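Local coordinates for Sts-2 protein (Mus musculus, PDB 3D4I) that dephosphorylates its substrates as an acid-dependent 2H-phosphatase domain, part of a suppressor of T-cell receptor signalling that interferes with CBL-mediated receptor down-regulation, at residues Ala205-Thr210 with Gly222-Leu227. Numbering follows the deposited sequence.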
# COMPACT_ATOMS: atom_id res chain seq x y z
N ALA A 205 0.37 0.61 -22.86
CA ALA A 205 0.26 2.01 -23.25
C ALA A 205 1.55 2.81 -23.01
O ALA A 205 1.76 3.84 -23.67
CB ALA A 205 -0.92 2.68 -22.54
N LEU A 206 2.39 2.39 -22.06
CA LEU A 206 3.64 3.12 -21.82
C LEU A 206 4.52 3.12 -23.07
O LEU A 206 5.31 4.03 -23.26
CB LEU A 206 4.41 2.63 -20.59
CG LEU A 206 4.00 3.26 -19.24
CD1 LEU A 206 2.74 2.61 -18.72
CD2 LEU A 206 5.10 3.12 -18.20
N ASP A 207 4.35 2.10 -23.91
CA ASP A 207 5.01 2.03 -25.22
C ASP A 207 4.13 2.60 -26.35
O ASP A 207 4.54 3.51 -27.09
CB ASP A 207 5.44 0.58 -25.54
CG ASP A 207 6.37 0.51 -26.75
OD1 ASP A 207 7.47 1.11 -26.69
OD2 ASP A 207 6.05 -0.17 -27.75
N SER A 208 2.92 2.07 -26.48
CA SER A 208 2.07 2.40 -27.62
C SER A 208 1.53 3.83 -27.63
O SER A 208 1.16 4.32 -28.69
CB SER A 208 0.92 1.41 -27.73
OG SER A 208 0.01 1.64 -26.68
N CYS A 209 1.44 4.48 -26.47
CA CYS A 209 0.95 5.86 -26.40
C CYS A 209 2.08 6.91 -26.40
O CYS A 209 1.82 8.13 -26.43
CB CYS A 209 -0.03 6.05 -25.22
SG CYS A 209 -1.57 5.09 -25.43
N THR A 210 3.33 6.46 -26.38
CA THR A 210 4.47 7.38 -26.36
C THR A 210 5.25 7.35 -27.66
O THR A 210 5.63 8.40 -28.16
CB THR A 210 5.42 7.16 -25.14
OG1 THR A 210 5.97 5.84 -25.18
CG2 THR A 210 4.66 7.34 -23.82
N GLY A 222 6.99 -8.88 -30.57
CA GLY A 222 7.66 -9.71 -29.55
C GLY A 222 8.46 -8.87 -28.58
O GLY A 222 8.46 -9.11 -27.38
N ASP A 223 9.15 -7.88 -29.14
CA ASP A 223 9.89 -6.87 -28.40
C ASP A 223 8.96 -6.05 -27.50
O ASP A 223 9.28 -5.79 -26.33
CB ASP A 223 10.61 -5.98 -29.42
CG ASP A 223 11.88 -6.62 -29.95
OD1 ASP A 223 12.54 -7.37 -29.19
OD2 ASP A 223 12.23 -6.36 -31.12
N PHE A 224 7.81 -5.66 -28.05
CA PHE A 224 6.78 -4.92 -27.29
C PHE A 224 6.28 -5.78 -26.11
O PHE A 224 6.30 -5.34 -24.96
CB PHE A 224 5.67 -4.52 -28.26
CG PHE A 224 4.36 -4.10 -27.63
CD1 PHE A 224 4.18 -2.81 -27.14
CD2 PHE A 224 3.27 -4.98 -27.62
CE1 PHE A 224 2.95 -2.42 -26.58
CE2 PHE A 224 2.03 -4.59 -27.07
CZ PHE A 224 1.88 -3.31 -26.55
N ALA A 225 5.91 -7.03 -26.38
CA ALA A 225 5.37 -7.91 -25.34
C ALA A 225 6.36 -8.15 -24.18
O ALA A 225 5.98 -8.14 -22.99
CB ALA A 225 4.90 -9.23 -25.97
N GLN A 226 7.63 -8.33 -24.52
CA GLN A 226 8.71 -8.50 -23.53
C GLN A 226 8.86 -7.24 -22.68
O GLN A 226 9.00 -7.32 -21.45
CB GLN A 226 10.03 -8.88 -24.22
CG GLN A 226 10.06 -10.32 -24.73
CD GLN A 226 11.13 -10.60 -25.78
OE1 GLN A 226 10.96 -11.49 -26.61
NE2 GLN A 226 12.23 -9.84 -25.74
N LEU A 227 8.76 -6.07 -23.33
CA LEU A 227 8.93 -4.78 -22.68
C LEU A 227 7.83 -4.49 -21.68
O LEU A 227 8.11 -4.02 -20.57
CB LEU A 227 8.94 -3.67 -23.75
CG LEU A 227 9.82 -2.42 -23.64
CD1 LEU A 227 11.07 -2.59 -24.49
CD2 LEU A 227 9.03 -1.20 -24.14
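In the histidine phosphatase fold of this PGM domain, the short helix 205-208, which follows central strand 196-201, packs against helix 221-229 through Asp207, Phe224 and Leu227. Asp207 and Phe224 have the closest CA atoms across the pair, 7.5 Å apart, and the two segments bury 162 Å² with no hydrogen bond between them; the approaches within 4.5 Å are all between side-chain atoms. Asp207 CG lies anti to its own N (chi1 -169°), which carries the carboxylate out to helix 221-229. There Asp207 OD2 comes 3.3 Å from Phe224 CD1, at the ring edge and near its plane, while Asp207 CB sits at the same edge in the ring plane, 4.0 Å from Phe224 CE1. Carboxylate and ring planes are inclined by 42°, and Asp207 meets the edge of the ring and not its face. The other oxygen, Asp207 OD1, lies 3.8 Å from Leu227 CD2 and forms a salt bridge with Arg219, in the loop preceding helix 221-229. Ser208 adds a looser contact, its CB 4.5 Å from Phe224 CE1, and its OG hydrogen-bonds Tyr175 of helix 172-187. An alanine in place of Asp207 would probably leave Arg219 without its buried carboxylate mate and open a gap beside the Phe224 edge and Leu227 CD2. One carboxylate thus divides its work: OD1 pairs with a cation that would probably stabilise its negative charge, and OD2 faces the weakly positive rim of an aromatic ring.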